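Aminotransferase (Neisseria meningitidis Z2491, PDB 3JTX) probably transfers amino groups between amino acids and 2-oxo acids as a pyridoxal-phosphate-dependent enzyme of the class I and II aminotransferase family. Local coordinates at residues A[178-184]-A[324-330]; A[309-314]-A[384-389]; A[212-216]-A[299-304]. All coordinates share one frame; numbering follows the deposited sequence. Where two conformers were deposited one is given.

Contact 1. Residues A[178-184]-A[324-330]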
loop_
_atom_site.group_PDB
_atom_site.type_symbol
_atom_site.label_atom_id
_atom_site.label_comp_id
_atom_site.label_asym_id
_atom_site.label_seq_id
_atom_site.Cartn_x
_atom_site.Cartn_y
_atom_site.Cartn_z
ATOM N N ASN A 178 -21.678 2.866 11.845
ATOM C CA ASN A 178 -21.036 1.648 12.301
ATOM C C ASN A 178 -21.353 0.437 11.419
ATOM O O ASN A 178 -22.460 0.285 10.899
ATOM C CB ASN A 178 -21.440 1.360 13.745
ATOM C CG ASN A 178 -20.666 0.212 14.341
ATOM O OD1 ASN A 178 -21.136 -0.935 14.350
ATOM N ND2 ASN A 178 -19.473 0.505 14.839
ATOM N N ASN A 179 -20.329 -0.378 11.199
ATOM C CA ASN A 179 -20.469 -1.738 10.694
ATOM C C ASN A 179 -20.244 -2.617 11.922
ATOM O O ASN A 179 -19.141 -2.635 12.458
ATOM C CB ASN A 179 -19.407 -2.003 9.630
ATOM C CG ASN A 179 -19.459 -3.413 9.058
ATOM O OD1 ASN A 179 -20.267 -4.242 9.478
ATOM N ND2 ASN A 179 -18.594 -3.684 8.073
ATOM N N PRO A 180 -21.258 -3.388 12.350
ATOM C CA PRO A 180 -22.519 -3.754 11.694
ATOM C C PRO A 180 -23.798 -3.007 12.108
ATOM O O PRO A 180 -24.828 -3.217 11.487
ATOM C CB PRO A 180 -22.677 -5.212 12.121
ATOM C CG PRO A 180 -22.177 -5.190 13.590
ATOM C CD PRO A 180 -21.063 -4.156 13.597
ATOM N N SER A 181 -23.757 -2.168 13.139
ATOM C CA SER A 181 -25.012 -1.683 13.763
ATOM C C SER A 181 -25.740 -0.574 12.994
ATOM O O SER A 181 -26.929 -0.319 13.249
ATOM C CB SER A 181 -24.757 -1.213 15.204
ATOM O OG SER A 181 -24.143 0.070 15.235
ATOM N N GLY A 182 -25.032 0.103 12.092
ATOM C CA GLY A 182 -25.554 1.256 11.370
ATOM C C GLY A 182 -25.591 2.541 12.193
ATOM O O GLY A 182 -25.981 3.598 11.695
ATOM N N SER A 183 -25.180 2.455 13.455
ATOM C CA SER A 183 -25.295 3.570 14.372
ATOM C C SER A 183 -24.364 4.702 13.980
ATOM O O SER A 183 -23.193 4.468 13.635
ATOM C CB SER A 183 -24.942 3.140 15.797
ATOM O OG SER A 183 -25.001 4.277 16.676
ATOM N N VAL A 184 -24.879 5.924 14.057
ATOM C CA VAL A 184 -24.067 7.121 13.833
ATOM C C VAL A 184 -23.820 7.777 15.195
ATOM O O VAL A 184 -24.770 8.168 15.891
ATOM C CB VAL A 184 -24.774 8.083 12.851
ATOM C CG1 VAL A 184 -24.055 9.432 12.759
ATOM C CG2 VAL A 184 -24.872 7.426 11.451
ATOM N N ASP A 324 -29.469 4.074 11.439
ATOM C CA ASP A 324 -29.131 5.502 11.280
ATOM C C ASP A 324 -28.584 5.725 9.867
ATOM O O ASP A 324 -28.862 6.746 9.226
ATOM C CB ASP A 324 -28.076 5.983 12.297
ATOM C CG ASP A 324 -28.568 5.991 13.753
ATOM O OD1 ASP A 324 -29.784 5.903 14.008
ATOM O OD2 ASP A 324 -27.713 6.106 14.661
ATOM N N ALA A 325 -27.766 4.782 9.418
ATOM C CA ALA A 325 -27.123 4.835 8.101
ATOM C C ALA A 325 -26.488 3.474 7.781
ATOM O O ALA A 325 -26.674 2.517 8.525
ATOM C CB ALA A 325 -26.073 5.972 8.055
ATOM N N SER A 326 -25.716 3.405 6.696
ATOM C CA SER A 326 -25.105 2.165 6.175
ATOM C C SER A 326 -26.134 1.308 5.437
ATOM O O SER A 326 -27.323 1.631 5.433
ATOM C CB SER A 326 -24.404 1.327 7.247
ATOM O OG SER A 326 -25.277 0.350 7.809
ATOM N N PHE A 327 -25.636 0.257 4.780
ATOM C CA PHE A 327 -26.485 -0.715 4.092
ATOM C C PHE A 327 -26.707 -2.015 4.871
ATOM O O PHE A 327 -27.117 -3.032 4.290
ATOM C CB PHE A 327 -26.037 -0.955 2.619
ATOM C CG PHE A 327 -24.589 -1.363 2.419
ATOM C CD1 PHE A 327 -24.050 -2.489 3.030
ATOM C CD2 PHE A 327 -23.786 -0.656 1.522
ATOM C CE1 PHE A 327 -22.742 -2.878 2.781
ATOM C CE2 PHE A 327 -22.473 -1.032 1.282
ATOM C CZ PHE A 327 -21.950 -2.149 1.909
ATOM N N TYR A 328 -26.504 -1.975 6.186
ATOM C CA TYR A 328 -26.734 -3.146 7.039
ATOM C C TYR A 328 -28.010 -3.029 7.843
ATOM O O TYR A 328 -28.405 -1.921 8.248
ATOM C CB TYR A 328 -25.571 -3.349 8.011
ATOM C CG TYR A 328 -24.263 -3.518 7.311
ATOM C CD1 TYR A 328 -23.983 -4.676 6.575
ATOM C CD2 TYR A 328 -23.302 -2.529 7.373
ATOM C CE1 TYR A 328 -22.759 -4.829 5.919
ATOM C CE2 TYR A 328 -22.081 -2.668 6.722
ATOM C CZ TYR A 328 -21.807 -3.812 6.008
ATOM O OH TYR A 328 -20.591 -3.902 5.342
ATOM N N ILE A 329 -28.663 -4.174 8.041
ATOM C CA ILE A 329 -29.667 -4.343 9.072
ATOM C C ILE A 329 -29.020 -5.268 10.132
ATOM O O ILE A 329 -28.581 -6.378 9.818
ATOM C CB ILE A 329 -30.944 -4.992 8.532
ATOM C CG1 ILE A 329 -31.609 -4.092 7.477
ATOM C CG2 ILE A 329 -31.919 -5.260 9.663
ATOM C CD1 ILE A 329 -32.860 -4.701 6.874
ATOM N N TRP A 330 -28.937 -4.782 11.366
ATOM C CA TRP A 330 -28.423 -5.559 12.502
ATOM C C TRP A 330 -29.649 -6.149 13.184
ATOM O O TRP A 330 -30.241 -5.541 14.083
ATOM C CB TRP A 330 -27.599 -4.610 13.393
ATOM C CG TRP A 330 -26.828 -5.143 14.587
ATOM C CD1 TRP A 330 -26.871 -4.634 15.874
ATOM C CD2 TRP A 330 -25.834 -6.174 14.607
ATOM N NE1 TRP A 330 -25.990 -5.301 16.679
ATOM C CE2 TRP A 330 -25.350 -6.261 15.934
ATOM C CE3 TRP A 330 -25.318 -7.046 13.639
ATOM C CZ2 TRP A 330 -24.379 -7.196 16.320
ATOM C CZ3 TRP A 330 -24.360 -7.989 14.027
ATOM C CH2 TRP A 330 -23.886 -8.040 15.345
HETATM O O HOH W 1 -27.311 -1.438 10.549
HETATM O O HOH W 2 -29.294 -1.925 11.926
HETATM O O HOH W 3 -28.500 2.140 13.601
HETATM O O HOH W 4 -27.633 5.143 17.460
HETATM O O HOH W 5 -27.445 9.273 15.414
#

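Contact 2. Residues A[309-314]-A[384-389]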
loop_
_atom_site.group_PDB
_atom_site.type_symbol
_atom_site.label_atom_id
_atom_site.label_comp_id
_atom_site.label_asym_id
_atom_site.label_seq_id
_atom_site.Cartn_x
_atom_site.Cartn_y
_atom_site.Cartn_z
ATOM N N ARG A 309 -38.761 -0.890 1.535
ATOM C CA ARG A 309 -39.602 -2.060 1.318
ATOM C C ARG A 309 -39.308 -3.187 2.312
ATOM O O ARG A 309 -40.234 -3.843 2.795
ATOM C CB ARG A 309 -39.441 -2.539 -0.119
ATOM C CG ARG A 309 -39.841 -1.462 -1.131
ATOM C CD ARG A 309 -39.761 -1.936 -2.573
ATOM N NE ARG A 309 -40.668 -3.055 -2.838
ATOM C CZ ARG A 309 -40.638 -3.828 -3.927
ATOM N NH1 ARG A 309 -39.760 -3.603 -4.905
ATOM N NH2 ARG A 309 -41.501 -4.832 -4.039
ATOM N N VAL A 310 -38.031 -3.388 2.642
ATOM C CA VAL A 310 -37.614 -4.482 3.519
ATOM C C VAL A 310 -37.989 -4.270 4.996
ATOM O O VAL A 310 -38.438 -5.204 5.661
ATOM C CB VAL A 310 -36.079 -4.751 3.396
ATOM C CG1 VAL A 310 -35.600 -5.692 4.481
ATOM C CG2 VAL A 310 -35.736 -5.288 2.016
ATOM N N ILE A 311 -37.781 -3.062 5.528
ATOM C CA ILE A 311 -37.999 -2.841 6.957
ATOM C C ILE A 311 -39.445 -3.172 7.360
ATOM O O ILE A 311 -39.652 -3.943 8.307
ATOM C CB ILE A 311 -37.577 -1.421 7.415
ATOM C CG1 ILE A 311 -36.054 -1.272 7.366
ATOM C CG2 ILE A 311 -38.114 -1.118 8.818
ATOM C CD1 ILE A 311 -35.286 -2.146 8.360
ATOM N N PRO A 312 -40.445 -2.624 6.641
ATOM C CA PRO A 312 -41.826 -2.961 7.029
ATOM C C PRO A 312 -42.173 -4.447 6.874
ATOM O O PRO A 312 -43.027 -4.949 7.610
ATOM C CB PRO A 312 -42.709 -2.092 6.115
ATOM C CG PRO A 312 -41.807 -1.365 5.206
ATOM C CD PRO A 312 -40.380 -1.688 5.507
ATOM N N ILE A 313 -41.524 -5.150 5.944
ATOM C CA ILE A 313 -41.758 -6.597 5.811
ATOM C C ILE A 313 -41.228 -7.298 7.068
ATOM O O ILE A 313 -41.950 -8.055 7.712
ATOM C CB ILE A 313 -41.123 -7.194 4.528
ATOM C CG1 ILE A 313 -41.813 -6.634 3.281
ATOM C CG2 ILE A 313 -41.253 -8.715 4.504
ATOM C CD1 ILE A 313 -41.116 -6.996 1.987
ATOM N N LEU A 314 -39.983 -7.005 7.440
ATOM C CA LEU A 314 -39.381 -7.649 8.609
ATOM C C LEU A 314 -40.122 -7.302 9.904
ATOM O O LEU A 314 -40.218 -8.127 10.825
ATOM C CB LEU A 314 -37.894 -7.265 8.734
ATOM C CG LEU A 314 -36.942 -7.810 7.660
ATOM C CD1 LEU A 314 -35.525 -7.241 7.882
ATOM C CD2 LEU A 314 -36.956 -9.361 7.624
ATOM N N CYS A 384 -33.774 -8.680 -2.417
ATOM C CA CYS A 384 -33.860 -8.316 -0.992
ATOM C C CYS A 384 -35.268 -8.495 -0.425
ATOM O O CYS A 384 -35.435 -9.012 0.687
ATOM C CB CYS A 384 -33.410 -6.863 -0.756
ATOM S SG CYS A 384 -31.651 -6.611 -1.023
ATOM N N VAL A 385 -36.260 -8.035 -1.180
ATOM C CA VAL A 385 -37.659 -8.103 -0.783
ATOM C C VAL A 385 -38.095 -9.557 -0.649
ATOM O O VAL A 385 -38.720 -9.933 0.345
ATOM C CB VAL A 385 -38.561 -7.364 -1.804
ATOM C CG1 VAL A 385 -40.048 -7.764 -1.643
ATOM C CG2 VAL A 385 -38.372 -5.867 -1.649
ATOM N N LYS A 386 -37.752 -10.373 -1.640
ATOM C CA LYS A 386 -38.056 -11.808 -1.567
ATOM C C LYS A 386 -37.361 -12.465 -0.374
ATOM O O LYS A 386 -37.951 -13.307 0.288
ATOM C CB LYS A 386 -37.640 -12.539 -2.832
ATOM C CG LYS A 386 -37.884 -14.032 -2.739
ATOM C CD LYS A 386 -37.630 -14.746 -4.044
ATOM C CE LYS A 386 -38.175 -16.174 -3.979
ATOM N NZ LYS A 386 -37.333 -17.040 -3.120
ATOM N N ALA A 387 -36.104 -12.107 -0.130
ATOM C CA ALA A 387 -35.388 -12.623 1.042
ATOM C C ALA A 387 -36.128 -12.257 2.338
ATOM O O ALA A 387 -36.322 -13.110 3.210
ATOM C CB ALA A 387 -33.943 -12.103 1.065
ATOM N N ALA A 388 -36.573 -11.003 2.448
ATOM C CA ALA A 388 -37.256 -10.538 3.658
ATOM C C ALA A 388 -38.550 -11.327 3.877
ATOM O O ALA A 388 -38.845 -11.770 4.985
ATOM C CB ALA A 388 -37.541 -9.032 3.578
ATOM N N GLU A 389 -39.307 -11.505 2.803
ATOM C CA GLU A 389 -40.537 -12.297 2.838
ATOM C C GLU A 389 -40.282 -13.743 3.257
ATOM O O GLU A 389 -41.004 -14.290 4.078
ATOM C CB GLU A 389 -41.220 -12.259 1.472
ATOM C CG GLU A 389 -41.849 -10.910 1.156
ATOM C CD GLU A 389 -42.296 -10.780 -0.290
ATOM O OE1 GLU A 389 -41.961 -11.665 -1.117
ATOM O OE2 GLU A 389 -42.984 -9.784 -0.607
#

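Contact 3. Residues A[212-216]-A[299-304]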
loop_
_atom_site.group_PDB
_atom_site.type_symbol
_atom_site.label_atom_id
_atom_site.label_comp_id
_atom_site.label_asym_id
_atom_site.label_seq_id
_atom_site.Cartn_x
_atom_site.Cartn_y
_atom_site.Cartn_z
ATOM N N GLU A 212 -21.976 8.316 3.272
ATOM C CA GLU A 212 -22.901 8.691 2.191
ATOM C C GLU A 212 -24.052 7.726 1.993
ATOM O O GLU A 212 -24.902 7.974 1.157
ATOM C CB GLU A 212 -22.153 8.856 0.862
ATOM C CG GLU A 212 -20.999 9.832 0.952
ATOM C CD GLU A 212 -21.439 11.114 1.598
ATOM O OE1 GLU A 212 -22.249 11.819 0.970
ATOM O OE2 GLU A 212 -21.035 11.378 2.755
ATOM N N ILE A 213 -24.089 6.632 2.753
ATOM C CA ILE A 213 -25.194 5.682 2.657
ATOM C C ILE A 213 -26.158 5.969 3.812
ATOM O O ILE A 213 -25.950 5.505 4.943
ATOM C CB ILE A 213 -24.704 4.205 2.671
ATOM C CG1 ILE A 213 -23.546 3.987 1.667
ATOM C CG2 ILE A 213 -25.855 3.280 2.382
ATOM C CD1 ILE A 213 -23.831 4.389 0.246
ATOM N N TYR A 214 -27.193 6.757 3.505
ATOM C CA TYR A 214 -28.156 7.234 4.497
ATOM C C TYR A 214 -29.525 7.456 3.864
ATOM O O TYR A 214 -29.680 7.349 2.650
ATOM C CB TYR A 214 -27.661 8.531 5.174
ATOM C CG TYR A 214 -27.429 9.719 4.242
ATOM C CD1 TYR A 214 -28.482 10.529 3.831
ATOM C CD2 TYR A 214 -26.153 10.039 3.795
ATOM C CE1 TYR A 214 -28.271 11.623 2.981
ATOM C CE2 TYR A 214 -25.930 11.120 2.940
ATOM C CZ TYR A 214 -27.002 11.913 2.540
ATOM O OH TYR A 214 -26.808 13.003 1.703
ATOM N N PHE A 215 -30.505 7.789 4.700
ATOM C CA PHE A 215 -31.902 7.828 4.305
ATOM C C PHE A 215 -32.530 9.197 4.503
ATOM O O PHE A 215 -32.089 9.985 5.344
ATOM C CB PHE A 215 -32.674 6.765 5.105
ATOM C CG PHE A 215 -31.939 5.462 5.192
ATOM C CD1 PHE A 215 -31.729 4.700 4.052
ATOM C CD2 PHE A 215 -31.389 5.037 6.390
ATOM C CE1 PHE A 215 -30.997 3.522 4.101
ATOM C CE2 PHE A 215 -30.657 3.864 6.450
ATOM C CZ PHE A 215 -30.458 3.102 5.306
ATOM N N ASP A 216 -33.540 9.481 3.681
ATOM C CA ASP A 216 -34.494 10.562 3.941
ATOM C C ASP A 216 -33.842 11.899 4.297
ATOM O O ASP A 216 -34.338 12.618 5.166
ATOM C CB ASP A 216 -35.448 10.124 5.071
ATOM C CG ASP A 216 -36.351 8.942 4.671
ATOM O OD1 ASP A 216 -37.068 9.073 3.650
ATOM O OD2 ASP A 216 -36.381 7.898 5.377
ATOM N N ASN A 299 -26.915 6.222 -6.259
ATOM C CA ASN A 299 -26.516 5.083 -5.428
ATOM C C ASN A 299 -27.347 5.039 -4.141
ATOM O O ASN A 299 -27.901 3.992 -3.758
ATOM C CB ASN A 299 -25.022 5.200 -5.107
ATOM C CG ASN A 299 -24.427 3.919 -4.557
ATOM O OD1 ASN A 299 -24.758 2.817 -5.012
ATOM N ND2 ASN A 299 -23.501 4.058 -3.595
ATOM N N ARG A 300 -27.418 6.188 -3.479
ATOM C CA ARG A 300 -28.161 6.319 -2.235
ATOM C C ARG A 300 -29.639 5.992 -2.459
ATOM O O ARG A 300 -30.272 5.335 -1.639
ATOM C CB ARG A 300 -27.979 7.732 -1.661
ATOM C CG ARG A 300 -28.864 8.050 -0.487
ATOM C CD ARG A 300 -28.587 9.436 0.057
ATOM N NE ARG A 300 -27.169 9.759 0.011
ATOM C CZ ARG A 300 -26.665 10.797 -0.648
ATOM N NH1 ARG A 300 -27.469 11.624 -1.298
ATOM N NH2 ARG A 300 -25.358 11.021 -0.635
ATOM N N ARG A 301 -30.188 6.418 -3.590
ATOM C CA ARG A 301 -31.586 6.117 -3.925
ATOM C C ARG A 301 -31.842 4.593 -4.062
ATOM O O ARG A 301 -32.906 4.104 -3.652
ATOM C CB ARG A 301 -32.004 6.863 -5.201
ATOM C CG ARG A 301 -33.474 6.723 -5.592
ATOM N N LEU A 302 -30.889 3.846 -4.628
ATOM C CA LEU A 302 -31.015 2.379 -4.714
ATOM C C LEU A 302 -31.151 1.768 -3.321
ATOM O O LEU A 302 -32.007 0.911 -3.100
ATOM C CB LEU A 302 -29.819 1.734 -5.431
ATOM C CG LEU A 302 -29.616 1.979 -6.936
ATOM C CD1 LEU A 302 -28.270 1.400 -7.375
ATOM C CD2 LEU A 302 -30.762 1.405 -7.784
ATOM N N TYR A 303 -30.321 2.208 -2.375
ATOM C CA TYR A 303 -30.376 1.642 -1.023
ATOM C C TYR A 303 -31.650 2.045 -0.270
ATOM O O TYR A 303 -32.246 1.227 0.425
ATOM C CB TYR A 303 -29.145 2.035 -0.211
ATOM C CG TYR A 303 -27.846 1.399 -0.675
ATOM C CD1 TYR A 303 -27.637 0.023 -0.567
ATOM C CD2 TYR A 303 -26.812 2.177 -1.175
ATOM C CE1 TYR A 303 -26.433 -0.565 -0.968
ATOM C CE2 TYR A 303 -25.605 1.609 -1.571
ATOM C CZ TYR A 303 -25.417 0.237 -1.467
ATOM O OH TYR A 303 -24.218 -0.338 -1.856
ATOM N N GLN A 304 -32.035 3.314 -0.392
ATOM C CA GLN A 304 -33.290 3.824 0.161
ATOM C C GLN A 304 -34.491 2.956 -0.247
ATOM O O GLN A 304 -35.318 2.590 0.597
ATOM C CB GLN A 304 -33.503 5.276 -0.295
ATOM C CG GLN A 304 -34.865 5.886 0.012
ATOM C CD GLN A 304 -34.951 6.589 1.364
ATOM O OE1 GLN A 304 -34.040 7.315 1.769
ATOM N NE2 GLN A 304 -36.075 6.400 2.049
HETATM O O HOH W 6 -31.695 8.226 0.862
#

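Contact 1. Residues A[178-184]-A[324-330]
At the active site of this fold-type I aminotransferase, the loop 178-184, which contains a cis peptide between Asn-179 and Pro-180, packs on residues 324-330 at the start of the small-domain strand 328-332. Asn-179 lays its amide over one face of the Tyr-328 ring, the two planes 20° apart, with CG 3.6 Å from Tyr-328 CE2; CD1 of Phe-327 lies over the centre of the opposite face. Asn-179 ND2 bonds O3 of the pyridoxal-phosphate-lysine residue at position 245 and its OD1 bonds Arg-374; Tyr-328 OH bonds Tyr-210 OH. Next along, Pro-180 CG sits 3.6 Å from the centroid of the six-membered ring of Trp-330, a CH-pi contact close to the ring normal.

Within the loop, Asn-178 OD1 takes the N-H of Ser-181 in an Asx motif. Ordered waters bridge the two backbones, one donating to both Pro-180 O and Tyr-328 O. At the far end Gly-182 O accepts a weak bond from Ala-325 N. With CG beside its own backbone N (chi1 -67°), Asp-324 turns OD2 to Val-184 N, 2.9 Å away, using the anti lone pair in a nearly straight bond of 176°.

Contact 2. Residues A[309-314]-A[384-389]
The C-terminal end of the long helix 294-314 and helix 381-394 of the small domain lie side by side here, Val-310 and Ile-313 of the first meeting Val-385 and Ala-388 of the second. The local segments run almost parallel, 6° between their directions, and their axes come within 9.1 Å. No hydrogen bond crosses between them: the contact is largely apolar.

The tight part centres on Ala-388. Its methyl CB receives Ile-313 CG2 at 3.8 Å, Val-310 CG1 at 4.0 Å and Leu-314 CD2 a little farther off, so three side chains of one helix converge on a single methyl of the other. Ile-313 holds CG2 anti to its backbone N, which sets that branch against the peptide bond joining Ala-388 to Glu-389, while the other branch carries CD1 to Val-385 CG1, 3.9 Å away. Deeper in, Val-310 CG2 rests on Cys-384 CB at 3.9 Å.

Toward solvent the contacts are fewer and come from the long chains of the exposed Arg-309 and Glu-389. Glu-389 contributes the aliphatic part of its chain, CG touching the ends of Ile-313, and its carboxylate makes no salt bridge with Arg-309: NH2 of Arg-309 and OE2 of Glu-389 stand 6.2 Å apart. Arg-309 instead bends at chi3 (62°) and passes over Val-385, which places Val-385 CG2 over the centre of one face of its guanidinium, 3.8 Å from Arg-309 CZ.

Contact 3. Residues A[212-216]-A[299-304]
Arg-300 and Gln-304, one turn apart on helix 294-314, reach for the loop 212-216 with their polar ends. The amide of Gln-304 faces Asp-216: OE1 accepts the backbone N-H of Asp-216 at 2.9 Å, on a lone pair in the carbonyl plane, and a water also donates to it from a bridge to Tyr-214 O. Gln-304 NE2 gives only a weak bond to Asp-216 OD1 and has a second partner in Glu-308. In one of its two deposited conformers Arg-300 donates from NE to Glu-212 O at 3.1 Å and 166°, the acceptor lying almost in the guanidinium plane. In that conformer NH2 makes a long salt bridge of 3.6 Å to Glu-212 OE1, while Glu-212 OE2 pairs with Arg-82.

A bend at chi3 (-37°) in the same conformer lays this guanidinium flat on the Tyr-214 ring, planes 14° apart, with Tyr-214 OH over its centre, and Arg-300 CD adds a CH-pi contact to that ring face. Beyond the polar groups, Ile-213 CD1 packs at 3.8 Å from Tyr-303 CE2.

The loop, which follows strand 203-207 of the large-domain sheet, thus lies along helix 294-314, and Tyr-303 and Phe-215 carry the packing on to Phe-327 and Phe-307.

Overall arrangement
Contact 1 lies nearest the centre of the chain and contact 2 farthest out, with contact 3 between. Helix 294-314 serves both outer contacts: residues 299-304 meet the loop 212-216, and its C-terminal turns meet helix 381-394, the two contact centres about 16 Å apart. Residues 324-330 tie them together: Ser-326 N probably bonds Ile-213 O of contact 3, and Ile-329 CD1 packs on Val-310, Ile-311 and Leu-314 of helix 309-314. The chemistry follows position. Contact 1 combines bridging waters, aromatic faces and cofactor-linked polar groups; contact 3 relies on an arginine and a glutamine that bond backbone groups, with the arginine also stacked on a tyrosine; contact 2 is an apolar helix pair with a charged rim.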